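Local coordinates for periplasmic aliphatic sulphonates-binding protein (Escherichia coli, PDB 2X26) that probably serves as the periplasmic solute-binding component of an ABC-type import system for aliphatic sulfonates, at residues P84-S95 with G171-T179; S1-K11 with E31-G42. One frame throughout, in Å; residues are numbered along the deposited sequence.

Contact 1: residues P84-S95 with G171-T179; sequences PKAEVILVAENS and GVRVLKDGT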
loop_
_atom_site.group_PDB
_atom_site.type_symbol
_atom_site.label_atom_id
_atom_site.label_comp_id
_atom_site.label_asym_id
_atom_site.label_seq_id
_atom_site.Cartn_x
_atom_site.Cartn_y
_atom_site.Cartn_z
ATOM N N PRO A 84 -3.169 8.459 8.037
ATOM C CA PRO A 84 -2.550 9.817 8.110
ATOM C C PRO A 84 -1.551 10.007 9.243
ATOM O O PRO A 84 -0.604 10.774 9.077
ATOM C CB PRO A 84 -3.739 10.738 8.302
ATOM C CG PRO A 84 -4.857 9.885 8.867
ATOM C CD PRO A 84 -4.629 8.507 8.212
ATOM N N LYS A 85 -1.709 9.248 10.323
ATOM C CA LYS A 85 -0.820 9.329 11.486
ATOM C C LYS A 85 0.498 8.580 11.316
ATOM O O LYS A 85 1.370 8.688 12.161
ATOM C CB LYS A 85 -1.526 8.790 12.729
ATOM C CG LYS A 85 -2.716 9.695 13.117
ATOM C CD LYS A 85 -3.594 9.051 14.196
ATOM C CE LYS A 85 -4.242 10.161 15.084
ATOM N NZ LYS A 85 -5.450 9.738 15.886
ATOM N N ALA A 86 0.618 7.857 10.201
ATOM C CA ALA A 86 1.771 7.033 9.894
ATOM C C ALA A 86 2.692 7.684 8.838
ATOM O O ALA A 86 3.745 7.160 8.506
ATOM C CB ALA A 86 1.231 5.695 9.373
ATOM N N GLU A 87 2.289 8.818 8.274
ATOM C CA GLU A 87 3.057 9.460 7.189
ATOM C C GLU A 87 3.366 10.894 7.673
ATOM O O GLU A 87 2.466 11.652 7.878
ATOM C CB GLU A 87 2.177 9.436 5.923
ATOM C CG GLU A 87 2.836 9.923 4.633
ATOM C CD GLU A 87 3.502 8.756 3.871
ATOM O OE1 GLU A 87 2.845 7.701 3.756
ATOM O OE2 GLU A 87 4.648 8.918 3.411
ATOM N N VAL A 88 4.640 11.243 7.872
ATOM C CA VAL A 88 5.014 12.476 8.607
ATOM C C VAL A 88 6.154 13.313 8.023
ATOM O O VAL A 88 6.959 12.820 7.227
ATOM C CB VAL A 88 5.392 12.103 10.058
ATOM C CG1 VAL A 88 4.219 11.388 10.750
ATOM C CG2 VAL A 88 6.701 11.229 10.076
ATOM N N ILE A 89 6.207 14.590 8.423
ATOM C CA ILE A 89 7.414 15.398 8.322
ATOM C C ILE A 89 7.974 15.576 9.737
ATOM O O ILE A 89 7.250 16.059 10.643
ATOM C CB ILE A 89 7.093 16.779 7.705
ATOM C CG1 ILE A 89 6.477 16.614 6.324
ATOM C CG2 ILE A 89 8.362 17.684 7.657
ATOM C CD1 ILE A 89 6.003 17.978 5.667
ATOM N N LEU A 90 9.215 15.146 9.934
ATOM C CA LEU A 90 9.870 15.255 11.220
ATOM C C LEU A 90 10.859 16.372 11.249
ATOM O O LEU A 90 11.591 16.594 10.283
ATOM C CB LEU A 90 10.666 13.991 11.508
ATOM C CG LEU A 90 9.908 12.684 11.692
ATOM C CD1 LEU A 90 10.935 11.563 11.743
ATOM C CD2 LEU A 90 9.039 12.694 12.996
ATOM N N VAL A 91 10.929 17.025 12.397
ATOM C CA VAL A 91 12.004 17.991 12.664
ATOM C C VAL A 91 12.548 17.653 14.008
ATOM O O VAL A 91 11.942 16.849 14.707
ATOM C CB VAL A 91 11.501 19.462 12.654
ATOM C CG1 VAL A 91 10.988 19.810 11.246
ATOM C CG2 VAL A 91 10.328 19.639 13.664
ATOM N N ALA A 92 13.677 18.253 14.391
ATOM C CA ALA A 92 14.197 18.054 15.756
ATOM C C ALA A 92 13.256 18.702 16.769
ATOM O O ALA A 92 12.673 19.755 16.453
ATOM C CB ALA A 92 15.644 18.631 15.867
ATOM N N GLU A 93 13.072 18.116 17.967
ATOM C CA GLU A 93 12.130 18.665 18.977
ATOM C C GLU A 93 12.174 20.183 19.167
ATOM O O GLU A 93 11.120 20.881 19.113
ATOM C CB GLU A 93 12.363 17.999 20.332
ATOM C CG GLU A 93 11.886 16.575 20.375
ATOM C CD GLU A 93 12.167 15.885 21.700
ATOM O OE1 GLU A 93 13.276 16.067 22.253
ATOM O OE2 GLU A 93 11.272 15.140 22.171
ATOM N N ASN A 94 13.383 20.691 19.440
ATOM C CA ASN A 94 13.572 22.083 19.779
ATOM C C ASN A 94 13.896 22.953 18.562
ATOM O O ASN A 94 14.316 24.104 18.695
ATOM C CB ASN A 94 14.589 22.208 20.921
ATOM C CG ASN A 94 14.470 21.053 21.955
ATOM O OD1 ASN A 94 15.314 20.138 22.005
ATOM N ND2 ASN A 94 13.440 21.114 22.784
ATOM N N SER A 95 13.631 22.403 17.375
ATOM C CA SER A 95 13.756 23.171 16.143
ATOM C C SER A 95 12.893 24.434 16.229
ATOM O O SER A 95 11.753 24.352 16.688
ATOM C CB SER A 95 13.238 22.355 14.953
ATOM O OG SER A 95 13.326 23.167 13.791
ATOM N N GLY A 171 14.223 12.978 20.558
ATOM C CA GLY A 171 14.822 14.162 19.968
ATOM C C GLY A 171 14.067 14.723 18.788
ATOM O O GLY A 171 14.386 15.827 18.333
ATOM N N VAL A 172 13.054 13.990 18.315
ATOM C CA VAL A 172 12.290 14.427 17.140
ATOM C C VAL A 172 10.818 14.670 17.417
ATOM O O VAL A 172 10.240 14.176 18.396
ATOM C CB VAL A 172 12.480 13.499 15.906
ATOM C CG1 VAL A 172 13.951 13.373 15.545
ATOM C CG2 VAL A 172 11.830 12.117 16.136
ATOM N N ARG A 173 10.213 15.435 16.520
ATOM C CA ARG A 173 8.853 15.896 16.658
ATOM C C ARG A 173 8.187 15.873 15.270
ATOM O O ARG A 173 8.806 16.173 14.216
ATOM C CB ARG A 173 8.892 17.294 17.301
ATOM C CG ARG A 173 7.891 18.334 16.856
ATOM C CD ARG A 173 7.893 19.532 17.827
ATOM N NE ARG A 173 8.909 20.544 17.570
ATOM C CZ ARG A 173 8.855 21.488 16.627
ATOM N NH1 ARG A 173 7.845 21.568 15.776
ATOM N NH2 ARG A 173 9.864 22.341 16.516
ATOM N N VAL A 174 6.951 15.441 15.259
ATOM C CA VAL A 174 6.144 15.507 14.030
ATOM C C VAL A 174 5.745 16.977 13.775
ATOM O O VAL A 174 5.003 17.569 14.565
ATOM C CB VAL A 174 4.939 14.591 14.153
ATOM C CG1 VAL A 174 3.947 14.791 12.985
ATOM C CG2 VAL A 174 5.383 13.149 14.197
ATOM N N LEU A 175 6.245 17.565 12.692
ATOM C CA LEU A 175 5.818 18.908 12.267
ATOM C C LEU A 175 4.447 18.857 11.598
ATOM O O LEU A 175 3.630 19.781 11.728
ATOM C CB LEU A 175 6.839 19.468 11.277
ATOM C CG LEU A 175 6.594 20.883 10.750
ATOM C CD1 LEU A 175 6.888 21.837 11.833
ATOM C CD2 LEU A 175 7.493 21.087 9.544
ATOM N N LYS A 176 4.200 17.781 10.866
ATOM C CA LYS A 176 2.985 17.676 10.053
ATOM C C LYS A 176 2.745 16.208 9.770
ATOM O O LYS A 176 3.677 15.516 9.453
ATOM C CB LYS A 176 3.212 18.457 8.747
ATOM C CG LYS A 176 2.068 18.437 7.752
ATOM C CD LYS A 176 0.872 19.094 8.300
ATOM C CE LYS A 176 -0.143 19.210 7.158
ATOM N NZ LYS A 176 -1.367 19.852 7.623
ATOM N N ASP A 177 1.505 15.737 9.920
ATOM C CA ASP A 177 1.184 14.380 9.419
ATOM C C ASP A 177 0.129 14.500 8.326
ATOM O O ASP A 177 -0.204 15.615 7.885
ATOM C CB ASP A 177 0.805 13.410 10.550
ATOM C CG ASP A 177 -0.535 13.740 11.200
ATOM O OD1 ASP A 177 -1.359 14.510 10.625
ATOM O OD2 ASP A 177 -0.809 13.214 12.303
ATOM N N GLY A 178 -0.410 13.374 7.883
ATOM C CA GLY A 178 -1.280 13.422 6.699
ATOM C C GLY A 178 -2.721 13.763 6.983
ATOM O O GLY A 178 -3.585 13.659 6.070
ATOM N N THR A 179 -2.998 14.169 8.223
ATOM C CA THR A 179 -4.362 14.214 8.747
ATOM C C THR A 179 -5.319 15.085 7.964
ATOM O O THR A 179 -6.457 14.680 7.658
ATOM C CB THR A 179 -4.396 14.669 10.232
ATOM O OG1 THR A 179 -3.930 13.599 11.058
ATOM C CG2 THR A 179 -5.807 15.031 10.680
#
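Ile89 is met by two residues of the opposite strand, Leu175 and Lys176, in a classic beta bulge that slips the pairing by one residue and puts a corner into the edge strand 172-177 of a five-stranded mixed sheet, in one lobe of this periplasmic binding-protein fold. Two backbone bonds grip Ile89: its N donates to Lys176 O (2.9 Å), and its O accepts from Leu175 N (2.7 Å). The extra residue turns Leu175 toward strand 87-92, where CD2 rests 4.0 Å from Ile89 CG2 and also meets Val91 CG1. On the other face Val174 CG2 sits between Leu90 CD2 and Val88 CG1, and Tyr163 of helix 162-169 covers this trio.

Beyond the bulge the antiparallel ladder resumes at Leu90 and Val174, and at Val91 and Arg173 a side chain adds to the backbone bonds. Bent at chi3 (85°), Arg173 folds back so that its guanidinium lies flat over Val91 CG2 and turns its edge to the 92-95 turn. NE donates to Glu93 O (2.7 Å, 167°) in the guanidinium plane; NH2 adds a weak bond to the same oxygen and bonds Ile97 O. A leucine in place of Arg173 would probably leave the Glu93 and Ile97 carbonyls without this donor and the turn freer to move. At the opposite end Thr179 N closes an Asx turn on Asp177 OD1, which its OG1 meets from the same face at 2.8 Å.

Contact 2: residues S1-K11 with E31-G42; sequences SPEALRIGYQK and ESKISWVEFPAG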
loop_
_atom_site.group_PDB
_atom_site.type_symbol
_atom_site.label_atom_id
_atom_site.label_comp_id
_atom_site.label_asym_id
_atom_site.label_seq_id
_atom_site.Cartn_x
_atom_site.Cartn_y
_atom_site.Cartn_z
ATOM N N SER A 1 -12.498 -21.465 -7.293
ATOM C CA SER A 1 -11.091 -21.030 -7.004
ATOM C C SER A 1 -10.097 -21.487 -8.105
ATOM O O SER A 1 -10.253 -22.551 -8.723
ATOM C CB SER A 1 -10.657 -21.477 -5.601
ATOM O OG SER A 1 -10.023 -22.743 -5.626
ATOM N N PRO A 2 -9.092 -20.658 -8.399
ATOM C CA PRO A 2 -8.160 -20.985 -9.473
ATOM C C PRO A 2 -7.111 -22.023 -9.042
ATOM O O PRO A 2 -6.961 -22.323 -7.851
ATOM C CB PRO A 2 -7.470 -19.636 -9.735
ATOM C CG PRO A 2 -7.454 -18.994 -8.323
ATOM C CD PRO A 2 -8.813 -19.344 -7.785
ATOM N N GLU A 3 -6.365 -22.534 -10.018
ATOM C CA GLU A 3 -5.299 -23.507 -9.756
ATOM C C GLU A 3 -4.218 -22.950 -8.823
ATOM O O GLU A 3 -3.654 -23.677 -7.992
ATOM C CB GLU A 3 -4.670 -23.966 -11.070
ATOM C CG GLU A 3 -3.863 -25.238 -10.931
ATOM C CD GLU A 3 -3.628 -25.890 -12.262
ATOM O OE1 GLU A 3 -4.477 -25.692 -13.169
ATOM O OE2 GLU A 3 -2.609 -26.594 -12.396
ATOM N N ALA A 4 -3.951 -21.654 -8.945
ATOM C CA ALA A 4 -2.902 -21.021 -8.156
ATOM C C ALA A 4 -3.192 -19.545 -7.917
ATOM O O ALA A 4 -3.893 -18.875 -8.706
ATOM C CB ALA A 4 -1.576 -21.154 -8.827
ATOM N N LEU A 5 -2.641 -19.082 -6.799
ATOM C CA LEU A 5 -2.691 -17.705 -6.422
ATOM C C LEU A 5 -1.289 -17.390 -5.926
ATOM O O LEU A 5 -0.876 -17.839 -4.843
ATOM C CB LEU A 5 -3.735 -17.469 -5.336
ATOM C CG LEU A 5 -3.585 -16.075 -4.720
ATOM C CD1 LEU A 5 -3.733 -14.925 -5.731
ATOM C CD2 LEU A 5 -4.584 -15.909 -3.556
ATOM N N ARG A 6 -0.605 -16.561 -6.702
ATOM C CA ARG A 6 0.770 -16.085 -6.376
ATOM C C ARG A 6 0.684 -14.647 -5.900
ATOM O O ARG A 6 0.253 -13.762 -6.635
ATOM C CB ARG A 6 1.707 -16.184 -7.604
ATOM C CG ARG A 6 1.721 -17.617 -8.140
ATOM C CD ARG A 6 2.262 -17.661 -9.548
ATOM N NE ARG A 6 1.354 -17.008 -10.483
ATOM C CZ ARG A 6 1.692 -16.809 -11.763
ATOM N NH1 ARG A 6 2.907 -17.164 -12.197
ATOM N NH2 ARG A 6 0.854 -16.174 -12.571
ATOM N N ILE A 7 1.081 -14.446 -4.652
ATOM C CA ILE A 7 0.809 -13.172 -3.969
ATOM C C ILE A 7 2.075 -12.366 -3.785
ATOM O O ILE A 7 3.057 -12.848 -3.190
ATOM C CB ILE A 7 0.160 -13.406 -2.579
ATOM C CG1 ILE A 7 -1.100 -14.284 -2.739
ATOM C CG2 ILE A 7 -0.075 -12.063 -1.907
ATOM C CD1 ILE A 7 -1.656 -14.866 -1.451
ATOM N N GLY A 8 2.071 -11.142 -4.286
ATOM C CA GLY A 8 3.176 -10.198 -3.991
ATOM C C GLY A 8 2.865 -9.391 -2.757
ATOM O O GLY A 8 1.815 -8.747 -2.686
ATOM N N TYR A 9 3.769 -9.400 -1.794
ATOM C CA TYR A 9 3.505 -8.634 -0.530
ATOM C C TYR A 9 4.777 -7.877 -0.125
ATOM O O TYR A 9 5.861 -8.191 -0.617
ATOM C CB TYR A 9 3.056 -9.578 0.591
ATOM C CG TYR A 9 4.149 -10.499 1.174
ATOM C CD1 TYR A 9 4.769 -10.178 2.406
ATOM C CD2 TYR A 9 4.544 -11.654 0.517
ATOM C CE1 TYR A 9 5.748 -10.986 2.920
ATOM C CE2 TYR A 9 5.546 -12.496 1.041
ATOM C CZ TYR A 9 6.104 -12.155 2.268
ATOM O OH TYR A 9 7.085 -12.942 2.811
ATOM N N GLN A 10 4.627 -6.904 0.785
ATOM C CA GLN A 10 5.765 -6.180 1.345
ATOM C C GLN A 10 5.722 -6.397 2.851
ATOM O O GLN A 10 4.704 -6.838 3.404
ATOM C CB GLN A 10 5.658 -4.708 1.015
ATOM C CG GLN A 10 5.623 -4.440 -0.543
ATOM C CD GLN A 10 5.457 -2.959 -0.839
ATOM O OE1 GLN A 10 6.312 -2.133 -0.440
ATOM N NE2 GLN A 10 4.371 -2.603 -1.539
ATOM N N LYS A 11 6.832 -6.153 3.500
ATOM C CA LYS A 11 6.859 -6.310 4.974
ATOM C C LYS A 11 5.737 -5.595 5.698
ATOM O O LYS A 11 5.246 -6.090 6.732
ATOM C CB LYS A 11 8.214 -5.866 5.504
ATOM C CG LYS A 11 9.304 -6.811 5.234
ATOM C CD LYS A 11 10.574 -6.204 5.818
ATOM C CE LYS A 11 11.796 -7.022 5.458
ATOM N NZ LYS A 11 11.687 -8.400 5.992
ATOM N N GLU A 31 -7.529 -26.245 -2.307
ATOM C CA GLU A 31 -7.472 -26.677 -3.669
ATOM C C GLU A 31 -6.685 -25.741 -4.563
ATOM O O GLU A 31 -6.538 -25.991 -5.764
ATOM C CB GLU A 31 -8.907 -26.767 -4.154
ATOM C CG GLU A 31 -9.087 -27.417 -5.422
ATOM C CD GLU A 31 -10.376 -28.203 -5.465
ATOM O OE1 GLU A 31 -11.226 -28.088 -4.519
ATOM O OE2 GLU A 31 -10.509 -28.932 -6.454
ATOM N N SER A 32 -6.160 -24.671 -3.987
ATOM C CA SER A 32 -5.368 -23.737 -4.744
ATOM C C SER A 32 -3.998 -23.821 -4.199
ATOM O O SER A 32 -3.802 -23.988 -2.968
ATOM C CB SER A 32 -5.867 -22.299 -4.586
ATOM O OG SER A 32 -7.225 -22.203 -5.023
ATOM N N LYS A 33 -3.047 -23.721 -5.093
ATOM C CA LYS A 33 -1.656 -23.579 -4.707
ATOM C C LYS A 33 -1.384 -22.116 -4.361
ATOM O O LYS A 33 -1.313 -21.267 -5.254
ATOM C CB LYS A 33 -0.751 -24.005 -5.844
ATOM C CG LYS A 33 0.698 -24.082 -5.457
ATOM C CD LYS A 33 1.532 -24.571 -6.624
ATOM C CE LYS A 33 2.794 -23.757 -6.781
ATOM N NZ LYS A 33 3.640 -24.351 -7.839
ATOM N N ILE A 34 -1.251 -21.833 -3.063
ATOM C CA ILE A 34 -1.014 -20.481 -2.593
ATOM C C ILE A 34 0.500 -20.310 -2.501
ATOM O O ILE A 34 1.201 -21.158 -1.914
ATOM C CB ILE A 34 -1.611 -20.244 -1.185
ATOM C CG1 ILE A 34 -3.135 -20.616 -1.123
ATOM C CG2 ILE A 34 -1.360 -18.785 -0.749
ATOM C CD1 ILE A 34 -4.013 -19.832 -2.153
ATOM N N SER A 35 1.025 -19.238 -3.081
ATOM C CA SER A 35 2.452 -18.896 -2.910
ATOM C C SER A 35 2.667 -17.393 -2.624
ATOM O O SER A 35 1.847 -16.530 -2.978
ATOM C CB SER A 35 3.306 -19.322 -4.081
ATOM O OG SER A 35 2.911 -18.687 -5.268
ATOM N N TRP A 36 3.743 -17.113 -1.944
ATOM C CA TRP A 36 3.957 -15.780 -1.366
ATOM C C TRP A 36 5.325 -15.315 -1.876
ATOM O O TRP A 36 6.287 -16.074 -1.829
ATOM C CB TRP A 36 4.014 -15.945 0.167
ATOM C CG TRP A 36 2.728 -16.357 0.772
ATOM C CD1 TRP A 36 2.317 -17.636 1.055
ATOM C CD2 TRP A 36 1.631 -15.493 1.125
ATOM N NE1 TRP A 36 1.057 -17.597 1.622
ATOM C CE2 TRP A 36 0.623 -16.296 1.645
ATOM C CE3 TRP A 36 1.430 -14.127 1.061
ATOM C CZ2 TRP A 36 -0.602 -15.768 2.112
ATOM C CZ3 TRP A 36 0.217 -13.577 1.531
ATOM C CH2 TRP A 36 -0.775 -14.418 2.062
ATOM N N VAL A 37 5.394 -14.088 -2.382
ATOM C CA VAL A 37 6.623 -13.529 -2.872
ATOM C C VAL A 37 6.793 -12.163 -2.246
ATOM O O VAL A 37 6.008 -11.228 -2.521
ATOM C CB VAL A 37 6.601 -13.366 -4.432
ATOM C CG1 VAL A 37 7.948 -12.900 -4.892
ATOM C CG2 VAL A 37 6.238 -14.695 -5.052
ATOM N N GLU A 38 7.846 -12.035 -1.446
ATOM C CA GLU A 38 8.121 -10.758 -0.794
ATOM C C GLU A 38 8.908 -9.844 -1.726
ATOM O O GLU A 38 9.916 -10.264 -2.309
ATOM C CB GLU A 38 8.932 -10.987 0.487
ATOM C CG GLU A 38 9.065 -9.719 1.307
ATOM C CD GLU A 38 10.051 -9.903 2.424
ATOM O OE1 GLU A 38 11.251 -9.751 2.170
ATOM O OE2 GLU A 38 9.609 -10.199 3.551
ATOM N N PHE A 39 8.430 -8.619 -1.877
ATOM C CA PHE A 39 9.137 -7.606 -2.654
ATOM C C PHE A 39 9.684 -6.470 -1.781
ATOM O O PHE A 39 9.072 -6.135 -0.752
ATOM C CB PHE A 39 8.164 -7.012 -3.687
ATOM C CG PHE A 39 7.877 -7.974 -4.802
ATOM C CD1 PHE A 39 8.679 -8.004 -5.924
ATOM C CD2 PHE A 39 6.817 -8.875 -4.689
ATOM C CE1 PHE A 39 8.442 -8.968 -6.971
ATOM C CE2 PHE A 39 6.539 -9.805 -5.694
ATOM C CZ PHE A 39 7.369 -9.867 -6.827
ATOM N N PRO A 40 10.744 -5.806 -2.247
ATOM C CA PRO A 40 11.326 -4.734 -1.413
ATOM C C PRO A 40 10.539 -3.419 -1.472
ATOM O O PRO A 40 10.690 -2.605 -0.568
ATOM C CB PRO A 40 12.688 -4.485 -2.027
ATOM C CG PRO A 40 12.566 -4.997 -3.470
ATOM C CD PRO A 40 11.597 -6.156 -3.428
ATOM N N ALA A 41 9.696 -3.258 -2.496
ATOM C CA ALA A 41 8.861 -2.052 -2.663
ATOM C C ALA A 41 7.776 -2.288 -3.731
ATOM O O ALA A 41 7.865 -3.254 -4.519
ATOM C CB ALA A 41 9.781 -0.846 -3.108
ATOM N N GLY A 42 6.780 -1.385 -3.784
ATOM C CA GLY A 42 5.650 -1.533 -4.726
ATOM C C GLY A 42 6.063 -1.615 -6.216
ATOM O O GLY A 42 5.486 -2.435 -6.995
HETATM O O HOH W 1 -3.784 -26.517 -7.401
HETATM O O HOH W 2 8.588 -2.675 1.053
HETATM O O HOH W 3 8.978 -5.322 1.815
HETATM O O HOH W 4 13.369 -10.710 4.200
#
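Ile7 sets CG1 beside its backbone N (chi1 -54°), which lays its side chain alongside that of Trp36, both pointing the same way. The isoleucine carries CD1 over one face of the indole, 3.7 Å from the centroid of the six-membered ring in a CH-pi contact, while CG2 touches CZ3 and CE3. Tyr9, with CG lodged between N and the carbonyl carbon (chi1 72°), swings its ring across the neighbouring strand. Trp36 turns an edge toward its face in an offset edge-to-face pair, planes 83° apart, and Glu38 CB packs 3.5 Å from Tyr9 CZ.

These are neighbours on two parallel strands, 4-9 and 33-38, joined by a right-handed beta-alpha-beta crossover through helices 14-21 and 24-28. Leu25 of the second helix touches Ile7 and Trp36, and Glu26 takes the indole NE1. Seven backbone bonds zip the strands from Glu3 to Phe39. At the start Ser32 OG donates in plane to Pro2 O (2.8 Å) and receives Ser1 OG. At the far end Gln10 NE2 bonds Ser58 O while one water links Gln10 OE1 to Pro40 O, and a second joins Lys11 N to Phe39 O.

Contacts 1 and 2 belong to different five-stranded mixed sheets on opposite sides of the chain's centre, about 34 Å apart between centres and sharing no strand. Each ties an edge strand to its neighbour by backbone bonds, to which side chains add packing on both faces and polar ties at the ends. Contact 2 joins parallel neighbours close in sequence, and contact 1 antiparallel ones whose segments are separated by 75 residues. In each, the inner strand carries the buried aliphatics (Val88 to Val91; Leu5 and Ile7), while the edge strand is mostly partly exposed. Contact 1 is interrupted by its bulge and relies on aliphatic packing and an arginine at a turn; contact 2 runs without a break, sets one aromatic pair edge to face, and finishes in serine hydroxyls and bridging waters.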